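Local structure of redox-sensing transcriptional repressor Rex (Thermus thermophilus, 2DT5) at residues L15-E20 / G36-T41; F43-D48 / V60-P65; A144-P149 / D158-A163. The protein probably represses transcription by binding DNA as a homodimer and tunes that repression to the cellular NADH/NAD(+) redox state. The protein carries 1 engineered substitution. All coordinates share one frame; numbering follows the deposited sequence.

The three contacts follow one another along the chain and fall into two groups. Contacts 1 and 2 lie in the N-terminal winged-helix part, their centres about 10 Å apart, on helices 7-23, 31-37 and 42-51 and the short strand 62-63. They touch directly: V40 CG2 of contact 1 packs on V45 CG2 of contact 2 at 3.3 Å, and both reach the second subunit. Contact 3 sits across the chain's centre in the Rossmann domain, its centre about 34 Å from that of contact 1 and 38 Å from that of contact 2. Two belong to the probable DNA-binding unit, the third to the NAD-binding domain.

Contact 1: L15-E20 / G36-T41; sequences LRILEE and GLAQVT. Engineered in segment 36-41: G36 (natural residue Glu).
I17 meets L37, the last residue of helix 31-37, and A38 just after it, joining helix 7-23 to the C-terminal end of helix 31-37 inside the predicted helix-turn-helix region of the winged-helix domain. Along 15-20, L15 and L18 turn to helix 64-75, the first packing on K68 and R72, the second on L67 and L71. R16 reaches along its own helix, where R16 NH1 forms a salt bridge with E19 OE2 (3.2 Å), its hydrogen bonds to the carboxylate being weak. I17 carries the contact with two branches. With CG1 beside the backbone N and anti to the carbonyl carbon (chi1 -67°), I17 CG2 stands anti to the N and presses on L37 CD1 at 3.4 Å, while I17 CD1 reaches A38 CB at 3.3 Å; both pairs are tighter than usual for carbon atoms. L37 CB lies 3.7 Å from I17 CD1, so the leucine bears on both branches. An alanine here has neither CG2 nor CD1, so L37 CD1 and A38 CB would probably lose their partners on this helix and a gap would be likely to open. Helix 31-37 closes right after the contact in a Schellman motif: Q39, at positive phi, sends its N to the O of G36, an engineered residue (naturally Glu), at 3.0 Å.

Contact 2: F43-D48 / V60-P65; sequences FQVRKD and VGYTVP. With SO4 (sulfate ion), chain J.
Y62 points its hydroxyl at helix 42-51, where it meets V45 and R46; this side is buried and packed, at ordinary van der Waals distance. Y62 OH lies 4.0 Å from R46 CA and 4.1 Å from V45 CG1, with no hydrogen bond across the segments; the hydroxyl is hydrogen-bonded to S31 OG. V45 also touches V40, Y14 and L34. Strand 62-63 pairs antiparallel with strand 28-29 in the winged-helix domain, Y62 bonding to T29 through the backbone.

The other side is looser and polar, and a sulfate ion, probably from the crystallisation liquor, bridges the two segments. R46 crosses Y62 at about a right angle, with the guanidinium and ring planes 20° apart, its extended chain from CG to NE bringing the sulfate to the guanidinium edge. R46 NE donates to sulfate O1 at 2.8 Å through a rather bent bond (131°). From 60-65, G61 N gives a straighter one to sulfate O2 at 2.9 Å. Together with the hydroxyls of S31 and Y55 and the amide of G59, they hold one oxyanion at a site that could probably take a phosphate, consistent with DNA-backbone binding shared by the predicted helix-turn-helix region and the loop that follows it.

Contact 3: A144-P149 / D158-A163; sequences ALLTVP and DLLVAA. With NAD (nicotinamide-adenine-dinucleotide), chain L.
In the Rossmann domain, strand 143-146 is followed by helix 150-163 and strand 167-170, a beta-alpha-beta crossover; A144, L146 and L160 are where the first strand meets its covering helix. L160 comes down from the helix onto the strand, and the backbones lie nearest at A144 and L160, with CA atoms 7.7 Å apart. Both methyls of the leucine straddle the alanine: L160 CD1 lies 3.6 Å and L160 CD2 3.7 Å from A144 CB. With L160 CG anti to the carbonyl carbon (chi1 -81°), the fork is carried toward the strand. L146, two residues on and pointing the same way, makes a lighter contact, its CD1 4.4 Å from L160 CD1. The leucine thus comes nearest at the alanine, and L146 touches it only at the edge of contact.

Past the strand, T147, V148 and P149 belong to the NAD pocket. V148 O accepts a hydrogen bond from O3D of the nicotinamide ribose at 2.7 Å. On the adenine side, V148 CG1 packs against C4A of the purine at 3.5 Å, and P149 CD lies 3.5 Å from O4B of the adenine ribose. One short turn therefore touches both halves of the dinucleotide, and the hydrogen bond of T147 OG1 to G87 O ties it to the glycine-rich loop, predicted to bind NAD(+).

The strand runs between parallel strands 81-86 and 167-170, with A144 and L146 bonded to the latter and L145 to the former. L145 faces away, toward L83 of strand 81-86 and L95 of helix 90-96, while L160 on its own side of the sheet also packs on L133 and on I168 of strand 167-170.

Contact 1: L15-E20 / G36-T41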
loop_
_atom_site.group_PDB
_atom_site.type_symbol
_atom_site.label_atom_id
_atom_site.label_comp_id
_atom_site.label_asym_id
_atom_site.label_seq_id
_atom_site.Cartn_x
_atom_site.Cartn_y
_atom_site.Cartn_z
ATOM N N LEU B 15 -2.454 14.338 6.018
ATOM C CA LEU B 15 -2.056 15.209 4.929
ATOM C C LEU B 15 -2.954 15.014 3.705
ATOM O O LEU B 15 -3.341 15.998 3.054
ATOM C CB LEU B 15 -0.593 14.973 4.569
ATOM C CG LEU B 15 -0.077 15.844 3.427
ATOM C CD1 LEU B 15 -0.218 17.316 3.805
ATOM C CD2 LEU B 15 1.384 15.500 3.116
ATOM N N ARG B 16 -3.288 13.761 3.388
ATOM C CA ARG B 16 -4.176 13.478 2.241
ATOM C C ARG B 16 -5.509 14.167 2.507
ATOM O O ARG B 16 -6.022 14.882 1.658
ATOM C CB ARG B 16 -4.432 11.961 2.063
ATOM C CG ARG B 16 -3.188 11.144 1.745
ATOM C CD ARG B 16 -2.256 11.936 0.844
ATOM N NE ARG B 16 -0.990 11.248 0.619
ATOM C CZ ARG B 16 0.103 11.835 0.141
ATOM N NH1 ARG B 16 0.096 13.131 -0.160
ATOM N NH2 ARG B 16 1.199 11.117 -0.052
ATOM N N ILE B 17 -6.044 13.935 3.701
ATOM C CA ILE B 17 -7.305 14.529 4.128
ATOM C C ILE B 17 -7.265 16.053 3.999
ATOM O O ILE B 17 -8.180 16.661 3.446
ATOM C CB ILE B 17 -7.590 14.167 5.573
ATOM C CG1 ILE B 17 -7.848 12.661 5.679
ATOM C CG2 ILE B 17 -8.762 14.979 6.100
ATOM C CD1 ILE B 17 -7.936 12.164 7.098
ATOM N N LEU B 18 -6.200 16.662 4.516
ATOM C CA LEU B 18 -6.034 18.109 4.455
ATOM C C LEU B 18 -5.948 18.606 3.018
ATOM O O LEU B 18 -6.427 19.700 2.707
ATOM C CB LEU B 18 -4.762 18.545 5.213
ATOM C CG LEU B 18 -4.745 18.434 6.743
ATOM C CD1 LEU B 18 -3.308 18.595 7.264
ATOM C CD2 LEU B 18 -5.680 19.495 7.341
ATOM N N GLU B 19 -5.317 17.814 2.150
ATOM C CA GLU B 19 -5.183 18.182 0.748
ATOM C C GLU B 19 -6.571 18.225 0.127
ATOM O O GLU B 19 -6.854 19.087 -0.705
ATOM C CB GLU B 19 -4.336 17.158 -0.022
ATOM C CG GLU B 19 -2.884 17.036 0.423
ATOM C CD GLU B 19 -2.164 15.869 -0.258
ATOM O OE1 GLU B 19 -2.705 14.739 -0.250
ATOM O OE2 GLU B 19 -1.055 16.079 -0.796
ATOM N N GLU B 20 -7.435 17.293 0.532
ATOM C CA GLU B 20 -8.786 17.259 -0.017
ATOM C C GLU B 20 -9.703 18.262 0.674
ATOM O O GLU B 20 -10.595 18.815 0.043
ATOM C CB GLU B 20 -9.372 15.831 0.011
ATOM C CG GLU B 20 -9.102 14.994 1.258
ATOM C CD GLU B 20 -9.570 13.530 1.106
ATOM O OE1 GLU B 20 -9.129 12.857 0.144
ATOM O OE2 GLU B 20 -10.371 13.053 1.951
ATOM N N GLY B 36 -12.261 11.838 12.361
ATOM C CA GLY B 36 -13.324 11.125 11.680
ATOM C C GLY B 36 -12.907 10.741 10.279
ATOM O O GLY B 36 -13.023 9.584 9.889
ATOM N N LEU B 37 -12.407 11.708 9.521
ATOM C CA LEU B 37 -11.976 11.442 8.163
ATOM C C LEU B 37 -10.833 10.432 8.075
ATOM O O LEU B 37 -10.692 9.743 7.073
ATOM C CB LEU B 37 -11.556 12.741 7.484
ATOM C CG LEU B 37 -12.650 13.804 7.370
ATOM C CD1 LEU B 37 -12.093 15.027 6.650
ATOM C CD2 LEU B 37 -13.846 13.226 6.612
ATOM N N ALA B 38 -10.017 10.341 9.117
ATOM C CA ALA B 38 -8.888 9.411 9.114
ATOM C C ALA B 38 -9.209 8.157 9.911
ATOM O O ALA B 38 -8.366 7.278 10.064
ATOM C CB ALA B 38 -7.650 10.095 9.701
ATOM N N GLN B 39 -10.427 8.092 10.436
ATOM C CA GLN B 39 -10.871 6.958 11.231
ATOM C C GLN B 39 -10.020 6.733 12.480
ATOM O O GLN B 39 -9.663 5.602 12.815
ATOM C CB GLN B 39 -10.900 5.682 10.380
ATOM C CG GLN B 39 -11.664 5.842 9.068
ATOM C CD GLN B 39 -12.027 4.510 8.418
ATOM O OE1 GLN B 39 -12.180 4.425 7.196
ATOM N NE2 GLN B 39 -12.182 3.467 9.233
ATOM N N VAL B 40 -9.701 7.820 13.170
ATOM C CA VAL B 40 -8.931 7.736 14.404
ATOM C C VAL B 40 -9.598 8.702 15.386
ATOM O O VAL B 40 -10.139 9.723 14.972
ATOM C CB VAL B 40 -7.438 8.141 14.184
ATOM C CG1 VAL B 40 -6.884 7.480 12.918
ATOM C CG2 VAL B 40 -7.311 9.634 14.082
ATOM N N THR B 41 -9.558 8.385 16.678
ATOM C CA THR B 41 -10.179 9.231 17.688
ATOM C C THR B 41 -9.588 10.643 17.691
ATOM O O THR B 41 -8.402 10.838 17.413
ATOM C CB THR B 41 -10.028 8.622 19.112
ATOM O OG1 THR B 41 -8.664 8.710 19.537
ATOM C CG2 THR B 41 -10.440 7.148 19.119
#

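Contact 2: F43-D48 / V60-P65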
loop_
_atom_site.group_PDB
_atom_site.type_symbol
_atom_site.label_atom_id
_atom_site.label_comp_id
_atom_site.label_asym_id
_atom_site.label_seq_id
_atom_site.Cartn_x
_atom_site.Cartn_y
_atom_site.Cartn_z
ATOM N N PHE B 43 -8.781 12.253 20.014
ATOM C CA PHE B 43 -7.694 12.170 20.981
ATOM C C PHE B 43 -6.368 11.789 20.315
ATOM O O PHE B 43 -5.327 12.399 20.586
ATOM C CB PHE B 43 -8.035 11.129 22.049
ATOM C CG PHE B 43 -6.906 10.838 22.997
ATOM C CD1 PHE B 43 -6.450 11.812 23.880
ATOM C CD2 PHE B 43 -6.295 9.586 23.004
ATOM C CE1 PHE B 43 -5.399 11.546 24.763
ATOM C CE2 PHE B 43 -5.246 9.308 23.878
ATOM C CZ PHE B 43 -4.797 10.295 24.762
ATOM N N GLN B 44 -6.410 10.777 19.449
ATOM C CA GLN B 44 -5.205 10.323 18.769
ATOM C C GLN B 44 -4.685 11.442 17.897
ATOM O O GLN B 44 -3.486 11.685 17.861
ATOM C CB GLN B 44 -5.487 9.083 17.928
ATOM C CG GLN B 44 -4.237 8.358 17.430
ATOM C CD GLN B 44 -3.228 8.088 18.537
ATOM O OE1 GLN B 44 -2.326 8.894 18.783
ATOM N NE2 GLN B 44 -3.378 6.957 19.215
ATOM N N VAL B 45 -5.582 12.136 17.207
ATOM C CA VAL B 45 -5.156 13.241 16.358
ATOM C C VAL B 45 -4.414 14.324 17.171
ATOM O O VAL B 45 -3.334 14.776 16.766
ATOM C CB VAL B 45 -6.356 13.879 15.601
ATOM C CG1 VAL B 45 -5.882 15.074 14.783
ATOM C CG2 VAL B 45 -6.992 12.840 14.662
ATOM N N ARG B 46 -4.983 14.725 18.310
ATOM C CA ARG B 46 -4.359 15.736 19.159
ATOM C C ARG B 46 -3.020 15.251 19.700
ATOM O O ARG B 46 -2.049 15.998 19.713
ATOM C CB ARG B 46 -5.247 16.108 20.350
ATOM C CG ARG B 46 -6.506 16.833 19.987
ATOM C CD ARG B 46 -7.142 17.479 21.204
ATOM N NE ARG B 46 -8.583 17.567 21.022
ATOM C CZ ARG B 46 -9.420 16.612 21.394
ATOM N NH1 ARG B 46 -8.953 15.514 21.975
ATOM N NH2 ARG B 46 -10.720 16.747 21.170
ATOM N N LYS B 47 -2.978 14.008 20.167
ATOM C CA LYS B 47 -1.738 13.459 20.695
ATOM C C LYS B 47 -0.658 13.481 19.597
ATOM O O LYS B 47 0.476 13.898 19.839
ATOM C CB LYS B 47 -1.972 12.032 21.205
ATOM C CG LYS B 47 -0.696 11.301 21.616
ATOM C CD LYS B 47 -0.994 9.902 22.148
ATOM C CE LYS B 47 0.288 9.167 22.544
ATOM N NZ LYS B 47 0.017 7.898 23.291
ATOM N N ASP B 48 -1.018 13.068 18.386
ATOM C CA ASP B 48 -0.061 13.051 17.279
ATOM C C ASP B 48 0.443 14.437 16.889
ATOM O O ASP B 48 1.659 14.666 16.778
ATOM C CB ASP B 48 -0.666 12.418 16.024
ATOM C CG ASP B 48 -0.771 10.910 16.107
ATOM O OD1 ASP B 48 -0.165 10.300 17.018
ATOM O OD2 ASP B 48 -1.467 10.334 15.231
ATOM N N VAL B 60 -8.895 25.359 19.591
ATOM C CA VAL B 60 -8.526 26.251 18.497
ATOM C C VAL B 60 -8.553 25.516 17.152
ATOM O O VAL B 60 -8.584 26.144 16.091
ATOM C CB VAL B 60 -7.108 26.853 18.730
ATOM C CG1 VAL B 60 -6.755 27.832 17.618
ATOM C CG2 VAL B 60 -7.062 27.547 20.087
ATOM N N GLY B 61 -8.548 24.185 17.201
ATOM C CA GLY B 61 -8.561 23.413 15.972
ATOM C C GLY B 61 -7.316 23.680 15.150
ATOM O O GLY B 61 -6.232 23.900 15.701
ATOM N N TYR B 62 -7.454 23.677 13.828
ATOM C CA TYR B 62 -6.304 23.911 12.972
ATOM C C TYR B 62 -6.670 24.692 11.733
ATOM O O TYR B 62 -7.815 24.687 11.292
ATOM C CB TYR B 62 -5.683 22.584 12.503
ATOM C CG TYR B 62 -5.497 21.534 13.570
ATOM C CD1 TYR B 62 -6.556 20.721 13.970
ATOM C CD2 TYR B 62 -4.257 21.358 14.188
ATOM C CE1 TYR B 62 -6.388 19.758 14.959
ATOM C CE2 TYR B 62 -4.082 20.397 15.183
ATOM C CZ TYR B 62 -5.147 19.605 15.562
ATOM O OH TYR B 62 -4.970 18.673 16.556
ATOM N N THR B 63 -5.676 25.353 11.167
ATOM C CA THR B 63 -5.873 26.085 9.937
ATOM C C THR B 63 -5.304 25.144 8.865
ATOM O O THR B 63 -4.106 24.844 8.835
ATOM C CB THR B 63 -5.135 27.449 9.980
ATOM O OG1 THR B 63 -5.705 28.262 11.020
ATOM C CG2 THR B 63 -5.262 28.172 8.652
ATOM N N VAL B 64 -6.201 24.645 8.021
ATOM C CA VAL B 64 -5.868 23.714 6.958
ATOM C C VAL B 64 -4.551 23.992 6.241
ATOM O O VAL B 64 -3.649 23.166 6.258
ATOM C CB VAL B 64 -7.032 23.656 5.928
ATOM C CG1 VAL B 64 -6.648 22.820 4.719
ATOM C CG2 VAL B 64 -8.273 23.086 6.602
ATOM N N PRO B 65 -4.417 25.157 5.601
ATOM C CA PRO B 65 -3.146 25.404 4.915
ATOM C C PRO B 65 -1.919 25.462 5.818
ATOM O O PRO B 65 -0.817 25.130 5.381
ATOM C CB PRO B 65 -3.388 26.724 4.179
ATOM C CG PRO B 65 -4.426 27.412 5.033
ATOM C CD PRO B 65 -5.354 26.279 5.418
HETATM S S SO4 J . -9.129 20.713 18.814
HETATM O O1 SO4 J . -8.138 19.696 19.214
HETATM O O2 SO4 J . -8.594 22.045 19.131
HETATM O O3 SO4 J . -9.391 20.653 17.358
HETATM O O4 SO4 J . -10.385 20.466 19.545
#

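Contact 3: A144-P149 / D158-A163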
loop_
_atom_site.group_PDB
_atom_site.type_symbol
_atom_site.label_atom_id
_atom_site.label_comp_id
_atom_site.label_asym_id
_atom_site.label_seq_id
_atom_site.Cartn_x
_atom_site.Cartn_y
_atom_site.Cartn_z
ATOM N N ALA B 144 16.329 4.829 -3.629
ATOM C CA ALA B 144 16.318 3.944 -4.783
ATOM C C ALA B 144 15.074 3.070 -4.795
ATOM O O ALA B 144 14.694 2.522 -3.767
ATOM C CB ALA B 144 17.578 3.056 -4.791
ATOM N N LEU B 145 14.440 2.955 -5.960
ATOM C CA LEU B 145 13.261 2.094 -6.130
ATOM C C LEU B 145 13.824 0.775 -6.684
ATOM O O LEU B 145 14.311 0.716 -7.824
ATOM C CB LEU B 145 12.254 2.730 -7.117
ATOM C CG LEU B 145 11.267 3.757 -6.524
ATOM C CD1 LEU B 145 12.017 4.823 -5.764
ATOM C CD2 LEU B 145 10.424 4.395 -7.641
ATOM N N LEU B 146 13.782 -0.267 -5.861
ATOM C CA LEU B 146 14.329 -1.554 -6.242
ATOM C C LEU B 146 13.295 -2.446 -6.893
ATOM O O LEU B 146 12.427 -2.982 -6.226
ATOM C CB LEU B 146 14.920 -2.270 -5.023
ATOM C CG LEU B 146 15.807 -3.485 -5.357
ATOM C CD1 LEU B 146 16.878 -3.082 -6.386
ATOM C CD2 LEU B 146 16.459 -4.012 -4.085
ATOM N N THR B 147 13.427 -2.628 -8.201
ATOM C CA THR B 147 12.502 -3.442 -8.968
ATOM C C THR B 147 13.232 -4.515 -9.796
ATOM O O THR B 147 13.010 -4.638 -11.000
ATOM C CB THR B 147 11.657 -2.533 -9.897
ATOM O OG1 THR B 147 12.533 -1.635 -10.593
ATOM C CG2 THR B 147 10.679 -1.681 -9.063
ATOM N N VAL B 148 14.134 -5.258 -9.153
ATOM C CA VAL B 148 14.841 -6.347 -9.824
ATOM C C VAL B 148 14.180 -7.629 -9.329
ATOM O O VAL B 148 13.474 -7.612 -8.317
ATOM C CB VAL B 148 16.363 -6.386 -9.454
ATOM C CG1 VAL B 148 17.025 -5.070 -9.815
ATOM C CG2 VAL B 148 16.546 -6.679 -7.969
ATOM N N PRO B 149 14.374 -8.755 -10.038
ATOM C CA PRO B 149 13.760 -10.009 -9.581
ATOM C C PRO B 149 14.229 -10.333 -8.152
ATOM O O PRO B 149 15.279 -9.853 -7.715
ATOM C CB PRO B 149 14.277 -11.040 -10.588
ATOM C CG PRO B 149 14.505 -10.242 -11.818
ATOM C CD PRO B 149 15.129 -8.966 -11.283
ATOM N N ASP B 158 22.997 -4.352 -1.886
ATOM C CA ASP B 158 24.379 -4.235 -1.412
ATOM C C ASP B 158 25.102 -3.192 -2.246
ATOM O O ASP B 158 25.819 -2.333 -1.719
ATOM C CB ASP B 158 25.091 -5.581 -1.540
ATOM C CG ASP B 158 24.539 -6.622 -0.588
ATOM O OD1 ASP B 158 24.791 -7.828 -0.811
ATOM O OD2 ASP B 158 23.862 -6.239 0.392
ATOM N N LEU B 159 24.907 -3.263 -3.556
ATOM C CA LEU B 159 25.517 -2.303 -4.460
ATOM C C LEU B 159 25.022 -0.883 -4.176
ATOM O O LEU B 159 25.788 0.079 -4.263
ATOM C CB LEU B 159 25.213 -2.677 -5.910
ATOM C CG LEU B 159 25.928 -3.940 -6.405
ATOM C CD1 LEU B 159 25.480 -4.296 -7.833
ATOM C CD2 LEU B 159 27.440 -3.696 -6.357
ATOM N N LEU B 160 23.739 -0.754 -3.841
ATOM C CA LEU B 160 23.156 0.551 -3.539
ATOM C C LEU B 160 23.750 1.091 -2.247
ATOM O O LEU B 160 24.113 2.263 -2.161
ATOM C CB LEU B 160 21.622 0.449 -3.428
ATOM C CG LEU B 160 20.926 0.449 -4.796
ATOM C CD1 LEU B 160 19.476 -0.011 -4.673
ATOM C CD2 LEU B 160 21.008 1.848 -5.390
ATOM N N VAL B 161 23.850 0.234 -1.238
ATOM C CA VAL B 161 24.427 0.661 0.031
ATOM C C VAL B 161 25.846 1.156 -0.236
ATOM O O VAL B 161 26.222 2.256 0.165
ATOM C CB VAL B 161 24.481 -0.499 1.034
ATOM C CG1 VAL B 161 25.246 -0.072 2.286
ATOM C CG2 VAL B 161 23.067 -0.936 1.390
ATOM N N ALA B 162 26.623 0.346 -0.944
ATOM C CA ALA B 162 28.001 0.702 -1.254
ATOM C C ALA B 162 28.114 2.040 -1.970
ATOM O O ALA B 162 29.016 2.831 -1.676
ATOM C CB ALA B 162 28.641 -0.394 -2.102
ATOM N N ALA B 163 27.206 2.299 -2.907
ATOM C CA ALA B 163 27.249 3.550 -3.663
ATOM C C ALA B 163 26.813 4.760 -2.838
ATOM O O ALA B 163 27.008 5.902 -3.253
ATOM C CB ALA B 163 26.383 3.425 -4.919
HETATM P PA NAD L . 11.363 -8.095 -15.104
HETATM O O1A NAD L . 10.465 -7.603 -16.193
HETATM O O2A NAD L . 11.979 -9.456 -15.212
HETATM O O5B NAD L . 12.458 -6.994 -14.954
HETATM C C5B NAD L . 13.549 -7.092 -14.004
HETATM C C4B NAD L . 14.649 -6.209 -14.538
HETATM O O4B NAD L . 15.710 -6.318 -13.532
HETATM C C3B NAD L . 15.353 -6.681 -15.870
HETATM O O3B NAD L . 15.317 -5.593 -16.845
HETATM C C2B NAD L . 16.779 -7.050 -15.469
HETATM O O2B NAD L . 17.767 -6.895 -16.415
HETATM C C1B NAD L . 16.923 -6.175 -14.227
HETATM N N9A NAD L . 17.937 -6.626 -13.311
HETATM C C8A NAD L . 18.305 -7.886 -12.816
HETATM N N7A NAD L . 19.314 -7.832 -11.966
HETATM C C5A NAD L . 19.677 -6.538 -11.851
HETATM C C6A NAD L . 20.712 -5.847 -11.070
HETATM N N6A NAD L . 21.540 -6.483 -10.272
HETATM N N1A NAD L . 20.749 -4.460 -11.242
HETATM C C2A NAD L . 19.932 -3.746 -12.045
HETATM N N3A NAD L . 18.931 -4.361 -12.809
HETATM C C4A NAD L . 18.842 -5.757 -12.686
HETATM O O3 NAD L . 10.570 -8.053 -13.712
HETATM P PN NAD L . 9.200 -7.256 -13.257
HETATM O O1N NAD L . 8.024 -8.050 -13.656
HETATM O O2N NAD L . 9.352 -5.860 -13.763
HETATM O O5D NAD L . 9.341 -7.357 -11.650
HETATM C C5D NAD L . 10.420 -6.659 -10.960
HETATM C C4D NAD L . 10.316 -6.916 -9.503
HETATM O O4D NAD L . 8.997 -6.383 -9.007
HETATM C C3D NAD L . 10.292 -8.450 -9.097
HETATM O O3D NAD L . 11.032 -8.650 -7.872
HETATM C C2D NAD L . 8.812 -8.700 -8.872
HETATM O O2D NAD L . 8.523 -9.843 -8.139
HETATM C C1D NAD L . 8.397 -7.358 -8.169
HETATM N N1N NAD L . 6.917 -7.248 -8.075
HETATM C C2N NAD L . 6.443 -6.539 -6.937
HETATM C C3N NAD L . 5.216 -6.047 -6.854
HETATM C C7N NAD L . 4.773 -5.351 -5.603
HETATM O O7N NAD L . 3.552 -5.125 -5.460
HETATM N N7N NAD L . 5.691 -5.047 -4.669
HETATM C C4N NAD L . 4.229 -6.193 -8.010
HETATM C C5N NAD L . 5.008 -6.200 -9.312
HETATM C C6N NAD L . 6.160 -7.022 -9.320
#